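Local coordinates for protein FprA (Mycobacterium tuberculosis, PDB 1LQT) that carries FAD and transfers electrons between NADP(H) and ferredoxin, and may in this way supply electrons to P450 systems, at residues Ala7-Gly12 against Tyr102-Gln107; Arg164-Asp169 against Arg189-Val194; Trp131-Pro136 against Arg441-Ser446. All coordinates share one frame; numbering follows the deposited sequence.

Interaction 1 (Ala7-Gly12 against Tyr102-Gln107); sequences AIVGSG and YAVGAQ. With FAD (flavin-adenine dinucleotide), chain H.
Val-9 and Tyr-102 are bridged as parallel neighbours at the ends of strands 4-9 and 99-102, their CA atoms 4.9 Å apart. Ala-103 N donates to Val-9 O at 2.8 Å, the one hydrogen bond between the segments. Past this bond both chains leave the sheet and run on as loops around FAD. Gly-10 turns with positive phi (107°); a CB here would strike Ala-103 O and the carbonyl before it. Gly-12, just ahead of helix 13-28, likewise lets O5B of the cofactor close in. These glycines belong to a GxGxxA sequence, consistent with the dinucleotide-binding turn of a Rossmann-type fold.

Val-9 and Tyr-102 put their side chains on the same face of the sheet, side by side. Val-9 CG2 reaches Tyr-102 CE2 obliquely at 3.7 Å. The other branch, CG1, is anti to the backbone N (chi1 180°), which sends it to the adenine, 3.7 Å from C2A of FAD, and against Val-104 CG1. Val-104 CG1 lies 3.5 Å from N7A of FAD. Gln-107 folds back, bent at chi2, and NE2 donates to Val-104 O at 2.9 Å, which holds its amide beside the ribose. A water within bonding distance of Ala-103 O and FAD O1P must share its protons with other acceptors; Gly-12 N binds it weakly.

Helix 90-96 meets the Val-9 and Tyr-102 face through Leu-93, whereas Ile-8 and Ala-103 pack on Ala-15 of helix 13-28; strand 34-40 flanks strand 4-9 opposite strand 99-102.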
loop_
_atom_site.group_PDB
_atom_site.type_symbol
_atom_site.label_atom_id
_atom_site.label_comp_id
_atom_site.label_asym_id
_atom_site.label_seq_id
_atom_site.Cartn_x
_atom_site.Cartn_y
_atom_site.Cartn_z
ATOM N N ALA A 7 -7.483 -6.302 -20.783
ATOM C CA ALA A 7 -6.215 -6.386 -20.057
ATOM C C ALA A 7 -6.373 -5.595 -18.784
ATOM O O ALA A 7 -6.933 -4.502 -18.784
ATOM C CB ALA A 7 -5.079 -5.790 -20.851
ATOM N N ILE A 8 -5.834 -6.151 -17.700
ATOM C CA ILE A 8 -5.792 -5.458 -16.406
ATOM C C ILE A 8 -4.333 -5.374 -16.033
ATOM O O ILE A 8 -3.628 -6.382 -16.029
ATOM C CB ILE A 8 -6.616 -6.184 -15.337
ATOM C CG1 ILE A 8 -8.078 -6.301 -15.753
ATOM C CG2 ILE A 8 -6.479 -5.454 -14.014
ATOM C CD1 ILE A 8 -8.896 -7.098 -14.801
ATOM N N VAL A 9 -3.869 -4.160 -15.735
ATOM C CA VAL A 9 -2.476 -3.895 -15.397
ATOM C C VAL A 9 -2.410 -3.735 -13.896
ATOM O O VAL A 9 -2.928 -2.783 -13.326
ATOM C CB VAL A 9 -1.950 -2.658 -16.133
ATOM C CG1 VAL A 9 -0.510 -2.418 -15.755
ATOM C CG2 VAL A 9 -2.126 -2.856 -17.651
ATOM N N GLY A 10 -1.762 -4.705 -13.257
ATOM C CA GLY A 10 -1.719 -4.850 -11.828
ATOM C C GLY A 10 -2.578 -6.015 -11.378
ATOM O O GLY A 10 -3.498 -6.444 -12.080
ATOM N N SER A 11 -2.289 -6.501 -10.159
ATOM C CA SER A 11 -2.933 -7.712 -9.627
ATOM C C SER A 11 -3.243 -7.590 -8.140
ATOM O O SER A 11 -3.322 -8.595 -7.443
ATOM C CB SER A 11 -2.070 -8.924 -9.916
ATOM O OG SER A 11 -0.858 -8.897 -9.197
ATOM N N GLY A 12 -3.419 -6.362 -7.674
ATOM C CA GLY A 12 -3.888 -6.121 -6.332
ATOM C C GLY A 12 -5.400 -6.198 -6.246
ATOM O O GLY A 12 -6.089 -6.652 -7.155
ATOM N N TYR A 102 -6.105 0.052 -15.814
ATOM C CA TYR A 102 -4.915 0.293 -15.018
ATOM C C TYR A 102 -5.283 0.258 -13.546
ATOM O O TYR A 102 -6.071 1.064 -13.073
ATOM C CB TYR A 102 -4.266 1.631 -15.429
ATOM C CG TYR A 102 -3.621 1.457 -16.767
ATOM C CD1 TYR A 102 -4.344 1.607 -17.938
ATOM C CD2 TYR A 102 -2.301 1.050 -16.886
ATOM C CE1 TYR A 102 -3.790 1.321 -19.158
ATOM C CE2 TYR A 102 -1.735 0.779 -18.106
ATOM C CZ TYR A 102 -2.484 0.896 -19.238
ATOM O OH TYR A 102 -1.903 0.567 -20.434
ATOM N N ALA A 103 -4.650 -0.673 -12.831
ATOM C CA ALA A 103 -4.887 -0.957 -11.431
ATOM C C ALA A 103 -3.531 -0.991 -10.724
ATOM O O ALA A 103 -3.221 -1.899 -9.952
ATOM C CB ALA A 103 -5.638 -2.278 -11.284
ATOM N N VAL A 104 -2.717 0.034 -10.990
ATOM C CA VAL A 104 -1.313 0.009 -10.644
ATOM C C VAL A 104 -1.009 0.522 -9.244
ATOM O O VAL A 104 0.139 0.498 -8.802
ATOM C CB VAL A 104 -0.479 0.811 -11.666
ATOM C CG1 VAL A 104 -0.450 0.123 -13.013
ATOM C CG2 VAL A 104 -0.938 2.286 -11.770
ATOM N N GLY A 105 -2.026 0.984 -8.538
ATOM C CA GLY A 105 -1.799 1.479 -7.181
ATOM C C GLY A 105 -0.882 2.675 -7.160
ATOM O O GLY A 105 -0.742 3.427 -8.140
ATOM N N ALA A 106 -0.271 2.850 -5.997
ATOM C CA ALA A 106 0.576 3.987 -5.693
ATOM C C ALA A 106 1.927 3.415 -5.302
ATOM O O ALA A 106 2.114 2.904 -4.188
ATOM C CB ALA A 106 -0.049 4.820 -4.556
ATOM N N GLN A 107 2.881 3.464 -6.220
ATOM C CA GLN A 107 4.148 2.747 -6.058
ATOM C C GLN A 107 5.269 3.527 -5.398
ATOM O O GLN A 107 6.304 2.944 -5.094
ATOM C CB GLN A 107 4.601 2.208 -7.407
ATOM C CG GLN A 107 3.681 1.183 -8.026
ATOM C CD GLN A 107 3.407 0.016 -7.108
ATOM O OE1 GLN A 107 4.353 -0.603 -6.606
ATOM N NE2 GLN A 107 2.152 -0.274 -6.874
HETATM P PA FAD H . -2.120 -2.304 -5.003
HETATM O O1A FAD H . -0.954 -1.450 -4.704
HETATM O O2A FAD H . -2.601 -3.282 -3.996
HETATM O O5B FAD H . -1.818 -3.137 -6.334
HETATM C C5B FAD H . -1.168 -2.503 -7.443
HETATM C C4B FAD H . -0.515 -3.615 -8.254
HETATM O O4B FAD H . -0.122 -3.048 -9.501
HETATM C C3B FAD H . 0.747 -4.200 -7.611
HETATM O O3B FAD H . 0.742 -5.609 -7.609
HETATM C C2B FAD H . 1.850 -3.617 -8.454
HETATM O O2B FAD H . 3.057 -4.345 -8.476
HETATM C C1B FAD H . 1.170 -3.522 -9.825
HETATM N N9A FAD H . 1.784 -2.576 -10.747
HETATM C C8A FAD H . 2.132 -1.282 -10.469
HETATM N N7A FAD H . 2.654 -0.669 -11.525
HETATM C C5A FAD H . 2.674 -1.630 -12.517
HETATM C C6A FAD H . 3.122 -1.583 -13.839
HETATM N N6A FAD H . 3.608 -0.496 -14.419
HETATM N N1A FAD H . 2.988 -2.722 -14.574
HETATM C C2A FAD H . 2.435 -3.827 -14.006
HETATM N N3A FAD H . 1.983 -3.938 -12.750
HETATM C C4A FAD H . 2.125 -2.811 -12.045
HETATM N N1 FAD H . -6.170 -2.514 3.858
HETATM C C2 FAD H . -6.879 -3.328 4.690
HETATM O O2 FAD H . -8.050 -3.580 4.477
HETATM N N3 FAD H . -6.250 -3.850 5.809
HETATM C C4 FAD H . -4.928 -3.671 6.095
HETATM O O4 FAD H . -4.410 -4.203 7.102
HETATM C C4X FAD H . -4.194 -2.877 5.207
HETATM N N5 FAD H . -2.848 -2.665 5.409
HETATM C C5X FAD H . -2.151 -1.852 4.553
HETATM C C6 FAD H . -0.815 -1.615 4.767
HETATM C C7 FAD H . -0.086 -0.743 3.978
HETATM C C7M FAD H . 1.379 -0.528 4.238
HETATM C C8 FAD H . -0.738 -0.117 2.908
HETATM C C8M FAD H . -0.003 0.859 2.031
HETATM C C9 FAD H . -2.087 -0.364 2.663
HETATM C C9A FAD H . -2.810 -1.228 3.474
HETATM N N10 FAD H . -4.170 -1.473 3.260
HETATM C C10 FAD H . -4.855 -2.311 4.104
HETATM C "C1'" FAD H . -4.902 -0.885 2.100
HETATM C "C2'" FAD H . -4.806 -1.782 0.867
HETATM O "O2'" FAD H . -3.467 -2.181 0.719
HETATM C "C3'" FAD H . -5.273 -1.002 -0.377
HETATM O "O3'" FAD H . -6.639 -0.620 -0.251
HETATM C "C4'" FAD H . -5.248 -1.789 -1.688
HETATM O "O4'" FAD H . -4.157 -2.704 -1.727
HETATM C "C5'" FAD H . -5.172 -0.836 -2.881
HETATM O "O5'" FAD H . -5.369 -1.665 -4.034
HETATM P P FAD H . -4.871 -1.305 -5.497
HETATM O O1P FAD H . -5.330 -2.447 -6.320
HETATM O O2P FAD H . -5.265 0.070 -5.928
HETATM O O3P FAD H . -3.287 -1.262 -5.425
HETATM O O HOH W 1 -4.465 -3.875 -8.474
#

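Interaction 2 (Arg164-Asp169 against Arg189-Val194); sequences RILLTD and RGIQEV
Leu-166 and Leu-167, in the last turn of helix 157-167, pack on Ile-191 and Val-194 where the chain returns into strand 193-197 of the parallel six-stranded sheet. Leu-166 CD2 presses on Ile-191 CD1 at 3.5 Å, while its CB and CD1 lie against Val-194 CG2, the two side chains crossing at about a right angle. That same methyl receives Leu-167 CD1 at 3.6 Å. With CG1 anti to the backbone N (chi1 176°), Val-194 CG2 is the methyl that meets both leucines. Helix 157-167 follows strand 149-153 and leads, by way of helices 170-173 and 180-186, to the adjacent parallel strand 193-197: a beta-alpha-beta crossover of the Rossmann-type NADP domain. Ala-150 of strand 149-153 touches both Leu-166 and Ile-191.

A water donates to Leu-166 O and, at 2.8 Å, to Ile-191 O, joining the two backbones. At the helix end Arg-164 O accepts from the N atoms of Leu-167 and Thr-168 and, from above its plane, Thr-168 OG1 at 2.7 Å. Farther out, Asp-169 lies over one face of the Arg-189 guanidinium, CA 3.5 Å from NH2, its carboxylate stacked (planes 11° apart) with OD1 offset toward the rim. Asp-169 OD1 is 3.6 Å from Arg-189 NH1, a long, purely electrostatic salt bridge well off the guanidinium plane, and caps Asp-171 N at the start of helix 170-173.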
loop_
_atom_site.group_PDB
_atom_site.type_symbol
_atom_site.label_atom_id
_atom_site.label_comp_id
_atom_site.label_asym_id
_atom_site.label_seq_id
_atom_site.Cartn_x
_atom_site.Cartn_y
_atom_site.Cartn_z
ATOM N N ARG A 164 4.786 -0.602 15.102
ATOM C CA ARG A 164 4.651 -1.977 15.602
ATOM C C ARG A 164 5.807 -2.846 15.181
ATOM O O ARG A 164 6.334 -3.614 15.976
ATOM C CB ARG A 164 3.387 -2.658 15.123
ATOM C CG ARG A 164 2.117 -2.199 15.733
ATOM C CD ARG A 164 0.951 -3.258 15.695
ATOM N NE ARG A 164 0.927 -3.906 14.393
ATOM C CZ ARG A 164 0.581 -3.285 13.264
ATOM N NH1 ARG A 164 0.014 -2.097 13.281
ATOM N NH2 ARG A 164 0.809 -3.923 12.132
ATOM N N ILE A 165 6.166 -2.789 13.914
ATOM C CA ILE A 165 7.249 -3.648 13.468
ATOM C C ILE A 165 8.563 -3.281 14.129
ATOM O O ILE A 165 9.351 -4.155 14.489
ATOM C CB ILE A 165 7.311 -3.662 11.932
ATOM C CG1 ILE A 165 6.001 -4.255 11.345
ATOM C CG2 ILE A 165 8.538 -4.360 11.466
ATOM C CD1 ILE A 165 5.593 -5.578 11.843
ATOM N N LEU A 166 8.782 -1.993 14.380
ATOM C CA LEU A 166 10.009 -1.564 15.042
ATOM C C LEU A 166 10.113 -1.985 16.502
ATOM O O LEU A 166 11.216 -2.110 17.020
ATOM C CB LEU A 166 10.158 -0.039 14.944
ATOM C CG LEU A 166 10.474 0.513 13.547
ATOM C CD1 LEU A 166 10.342 2.036 13.587
ATOM C CD2 LEU A 166 11.864 0.110 13.080
ATOM N N LEU A 167 8.970 -2.190 17.148
ATOM C CA LEU A 167 8.925 -2.415 18.601
ATOM C C LEU A 167 8.470 -3.791 19.052
ATOM O O LEU A 167 8.685 -4.162 20.179
ATOM C CB LEU A 167 8.043 -1.380 19.266
ATOM C CG LEU A 167 8.600 0.041 19.248
ATOM C CD1 LEU A 167 7.575 1.035 19.724
ATOM C CD2 LEU A 167 9.821 0.153 20.107
ATOM N N THR A 168 7.898 -4.578 18.149
ATOM C CA THR A 168 7.400 -5.888 18.538
ATOM C C THR A 168 8.555 -6.825 18.860
ATOM O O THR A 168 9.611 -6.802 18.242
ATOM C CB THR A 168 6.561 -6.501 17.405
ATOM O OG1 THR A 168 5.357 -5.740 17.221
ATOM C CG2 THR A 168 6.125 -7.929 17.705
ATOM N N ASP A 169 8.365 -7.635 19.878
ATOM C CA ASP A 169 9.351 -8.642 20.245
ATOM C C ASP A 169 9.703 -9.449 19.003
ATOM O O ASP A 169 8.815 -10.017 18.371
ATOM C CB ASP A 169 8.691 -9.543 21.300
ATOM C CG ASP A 169 9.557 -10.676 21.785
ATOM O OD1 ASP A 169 10.680 -10.890 21.285
ATOM O OD2 ASP A 169 9.161 -11.405 22.719
ATOM N N ARG A 189 16.969 -5.731 18.881
ATOM C CA ARG A 189 16.010 -4.876 19.650
ATOM C C ARG A 189 16.610 -3.513 19.953
ATOM O O ARG A 189 16.469 -2.995 21.065
ATOM C CB ARG A 189 15.587 -5.552 20.956
ATOM C CG ARG A 189 14.899 -6.891 20.738
ATOM C CD ARG A 189 14.372 -7.485 21.983
ATOM N NE ARG A 189 12.983 -7.130 22.214
ATOM C CZ ARG A 189 12.177 -7.836 22.998
ATOM N NH1 ARG A 189 12.633 -8.905 23.622
ATOM N NH2 ARG A 189 10.919 -7.473 23.171
ATOM N N GLY A 190 17.235 -2.901 18.947
ATOM C CA GLY A 190 18.015 -1.687 19.152
ATOM C C GLY A 190 17.154 -0.501 19.534
ATOM O O GLY A 190 17.486 0.282 20.417
ATOM N N ILE A 191 16.028 -0.404 18.876
ATOM C CA ILE A 191 15.146 0.720 19.113
ATOM C C ILE A 191 14.420 0.544 20.439
ATOM O O ILE A 191 13.786 -0.468 20.689
ATOM C CB ILE A 191 14.169 0.873 17.937
ATOM C CG1 ILE A 191 14.943 1.330 16.707
ATOM C CG2 ILE A 191 13.051 1.812 18.296
ATOM C CD1 ILE A 191 14.231 1.126 15.474
ATOM N N GLN A 192 14.523 1.563 21.273
ATOM C CA GLN A 192 13.870 1.563 22.581
ATOM C C GLN A 192 12.638 2.450 22.604
ATOM O O GLN A 192 11.818 2.303 23.468
ATOM C CB GLN A 192 14.855 2.035 23.656
ATOM C CG GLN A 192 16.092 1.138 23.796
ATOM C CD GLN A 192 15.788 -0.233 24.344
ATOM O OE1 GLN A 192 14.723 -0.478 24.940
ATOM N NE2 GLN A 192 16.732 -1.148 24.154
ATOM N N GLU A 193 12.545 3.390 21.669
ATOM C CA GLU A 193 11.430 4.323 21.629
ATOM C C GLU A 193 11.134 4.698 20.188
ATOM O O GLU A 193 12.056 5.004 19.431
ATOM C CB GLU A 193 11.751 5.613 22.396
ATOM C CG GLU A 193 10.641 6.636 22.410
ATOM C CD GLU A 193 10.927 7.803 23.340
ATOM O OE1 GLU A 193 10.715 7.647 24.540
ATOM O OE2 GLU A 193 11.382 8.856 22.869
ATOM N N VAL A 194 9.859 4.662 19.835
ATOM C CA VAL A 194 9.379 5.230 18.589
ATOM C C VAL A 194 8.457 6.382 18.949
ATOM O O VAL A 194 7.541 6.209 19.728
ATOM C CB VAL A 194 8.590 4.207 17.742
ATOM C CG1 VAL A 194 8.023 4.863 16.502
ATOM C CG2 VAL A 194 9.469 3.036 17.344
HETATM O O HOH W 2 12.750 -2.773 19.586
#

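Interaction 3 (Trp131-Pro136 against Arg441-Ser446); sequences WYNAHP and RVKLAS
Lys-443 reaches across to the end of helix 125-132, where Ala-134, with positive phi, is the C-prime residue of a Schellman motif. Lys-443 CB touches Ala-134 CB at 3.7 Å. From CG the chain runs fully extended, and CD passes 3.4 Å from Asn-133 O and near the Ala-134 methyl. CE goes by the same oxygen more distantly, and NZ donates to Asn-133 O at 3.2 Å, tilted 23° from the carbonyl plane. Arg-50 O and two waters also lie within reach of NZ, so four oxygens share three protons. One water, 2.7 Å from NZ, is within bonding distance of Asn-133 OD1 too; the other donates to Asn-133 O. Asn-133 ND2 is held by Val-53 O.

Farther along, Ala-134 CB meets Ala-445 CB at 3.8 Å, and Pro-136 CA directs its hydrogen at Ala-445 O (C...O 3.4 Å). Single waters bridge Ala-134 O to Leu-444 O and His-135 O to Ala-445 O, donating both protons. Facing carbonyls are thus reconciled by water, while the ammonium, ringed by two backbone oxygens and two waters, meets the carbonyl end of the helix, whose dipole would probably favour its positive charge.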
loop_
_atom_site.group_PDB
_atom_site.type_symbol
_atom_site.label_atom_id
_atom_site.label_comp_id
_atom_site.label_asym_id
_atom_site.label_seq_id
_atom_site.Cartn_x
_atom_site.Cartn_y
_atom_site.Cartn_z
ATOM N N TRP A 131 10.540 -3.199 2.347
ATOM C CA TRP A 131 11.673 -3.964 2.829
ATOM C C TRP A 131 11.250 -5.055 3.821
ATOM O O TRP A 131 11.632 -6.213 3.659
ATOM C CB TRP A 131 12.701 -3.004 3.430
ATOM C CG TRP A 131 13.867 -3.663 4.063
ATOM C CD1 TRP A 131 14.943 -4.231 3.458
ATOM C CD2 TRP A 131 14.090 -3.791 5.455
ATOM N NE1 TRP A 131 15.831 -4.701 4.392
ATOM C CE2 TRP A 131 15.324 -4.438 5.632
ATOM C CE3 TRP A 131 13.385 -3.390 6.576
ATOM C CZ2 TRP A 131 15.847 -4.710 6.905
ATOM C CZ3 TRP A 131 13.899 -3.651 7.823
ATOM C CH2 TRP A 131 15.097 -4.304 7.971
ATOM N N TYR A 132 10.438 -4.706 4.812
ATOM C CA TYR A 132 10.081 -5.723 5.784
ATOM C C TYR A 132 9.111 -6.766 5.243
ATOM O O TYR A 132 9.009 -7.847 5.805
ATOM C CB TYR A 132 9.669 -5.170 7.143
ATOM C CG TYR A 132 8.370 -4.413 7.313
ATOM C CD1 TYR A 132 7.154 -4.947 6.998
ATOM C CD2 TYR A 132 8.386 -3.150 7.882
ATOM C CE1 TYR A 132 5.964 -4.240 7.263
ATOM C CE2 TYR A 132 7.223 -2.462 8.159
ATOM C CZ TYR A 132 6.004 -3.003 7.858
ATOM O OH TYR A 132 4.868 -2.283 8.171
ATOM N N ASN A 133 8.428 -6.438 4.154
ATOM C CA ASN A 133 7.536 -7.388 3.516
ATOM C C ASN A 133 8.138 -8.088 2.292
ATOM O O ASN A 133 7.424 -8.757 1.556
ATOM C CB ASN A 133 6.181 -6.771 3.180
ATOM C CG ASN A 133 5.202 -6.818 4.317
ATOM O OD1 ASN A 133 5.275 -7.708 5.187
ATOM N ND2 ASN A 133 4.238 -5.915 4.288
ATOM N N ALA A 134 9.442 -7.967 2.116
ATOM C CA ALA A 134 10.168 -8.709 1.077
ATOM C C ALA A 134 9.717 -8.351 -0.330
ATOM O O ALA A 134 9.774 -9.173 -1.241
ATOM C CB ALA A 134 10.098 -10.213 1.298
ATOM N N HIS A 135 9.308 -7.104 -0.544
ATOM C CA HIS A 135 9.034 -6.634 -1.894
ATOM C C HIS A 135 10.377 -6.509 -2.612
ATOM O O HIS A 135 11.287 -5.873 -2.101
ATOM C CB HIS A 135 8.350 -5.270 -1.804
ATOM C CG HIS A 135 7.882 -4.729 -3.112
ATOM N ND1 HIS A 135 8.725 -4.535 -4.186
ATOM C CD2 HIS A 135 6.643 -4.344 -3.497
ATOM C CE1 HIS A 135 8.001 -4.056 -5.176
ATOM N NE2 HIS A 135 6.740 -3.900 -4.788
ATOM N N PRO A 136 10.520 -7.122 -3.782
ATOM C CA PRO A 136 11.835 -7.166 -4.423
ATOM C C PRO A 136 12.418 -5.819 -4.795
ATOM O O PRO A 136 13.631 -5.723 -4.904
ATOM C CB PRO A 136 11.611 -8.034 -5.651
ATOM C CG PRO A 136 10.193 -8.172 -5.799
ATOM C CD PRO A 136 9.501 -7.886 -4.519
ATOM N N ARG A 441 4.656 -18.355 5.599
ATOM C CA ARG A 441 5.547 -18.525 4.472
ATOM C C ARG A 441 6.856 -17.821 4.796
ATOM O O ARG A 441 6.916 -16.996 5.712
ATOM C CB ARG A 441 4.965 -17.960 3.172
ATOM C CG ARG A 441 4.834 -16.464 3.158
ATOM C CD ARG A 441 4.261 -15.909 1.851
ATOM N NE ARG A 441 2.918 -16.406 1.578
ATOM C CZ ARG A 441 2.513 -17.103 0.493
ATOM N NH1 ARG A 441 3.319 -17.412 -0.530
ATOM N NH2 ARG A 441 1.255 -17.493 0.431
ATOM N N VAL A 442 7.887 -18.150 4.019
ATOM C CA VAL A 442 9.116 -17.349 3.975
ATOM C C VAL A 442 9.227 -16.902 2.553
ATOM O O VAL A 442 9.312 -17.715 1.649
ATOM C CB VAL A 442 10.377 -18.118 4.427
ATOM C CG1 VAL A 442 11.575 -17.224 4.348
ATOM C CG2 VAL A 442 10.205 -18.692 5.799
ATOM N N LYS A 443 9.189 -15.598 2.346
ATOM C CA LYS A 443 9.170 -15.037 1.021
ATOM C C LYS A 443 10.525 -14.998 0.367
ATOM O O LYS A 443 11.540 -14.750 0.990
ATOM C CB LYS A 443 8.603 -13.624 1.066
ATOM C CG LYS A 443 7.139 -13.557 1.401
ATOM C CD LYS A 443 6.678 -12.122 1.503
ATOM C CE LYS A 443 5.225 -12.031 1.820
ATOM N NZ LYS A 443 4.820 -10.584 2.058
ATOM N N LEU A 444 10.496 -15.208 -0.950
ATOM C CA LEU A 444 11.648 -14.992 -1.808
ATOM C C LEU A 444 11.692 -13.468 -2.051
ATOM O O LEU A 444 10.752 -12.879 -2.590
ATOM C CB LEU A 444 11.451 -15.776 -3.098
ATOM C CG LEU A 444 11.446 -17.293 -2.904
ATOM C CD1 LEU A 444 10.835 -17.963 -4.096
ATOM C CD2 LEU A 444 12.860 -17.804 -2.681
ATOM N N ALA A 445 12.786 -12.840 -1.634
ATOM C CA ALA A 445 12.831 -11.394 -1.451
ATOM C C ALA A 445 13.494 -10.610 -2.572
ATOM O O ALA A 445 13.566 -9.394 -2.507
ATOM C CB ALA A 445 13.508 -11.061 -0.127
ATOM N N SER A 446 13.975 -11.306 -3.587
ATOM C CA SER A 446 14.590 -10.665 -4.742
ATOM C C SER A 446 13.997 -11.234 -6.019
ATOM O O SER A 446 13.528 -12.366 -6.041
ATOM C CB SER A 446 16.110 -10.896 -4.773
ATOM O OG SER A 446 16.431 -12.253 -5.001
HETATM O O HOH W 3 6.325 -10.225 4.310
HETATM O O HOH W 4 5.743 -9.157 -0.403
HETATM O O HOH W 5 8.676 -11.126 -2.855
HETATM O O HOH W 6 12.887 -7.579 -0.479
#

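Overall arrangement
Interaction 1 lies at the adenine end of FAD, in the mixed sheet of strands 4-9 and 99-102. Interaction 2 lies on the parallel sheet of the NADP domain, on the opposite side of the chain's centre; their centres are 33 Å apart. The centre of interaction 3, where loop 441-446 comes back to helix 125-132, is about 19 Å from that of interaction 1 and about 20 Å from that of interaction 2. Along the chain interaction 1 closes first, and interaction 2 is nested inside the loop closed by interaction 3. Interactions 2 and 3 touch through Ile-165 CG1 and Tyr-132 CZ (3.7 Å). The His-135 side chain is about 5 Å from FAD, so segment 131-136 brings interaction 3 near the cofactor.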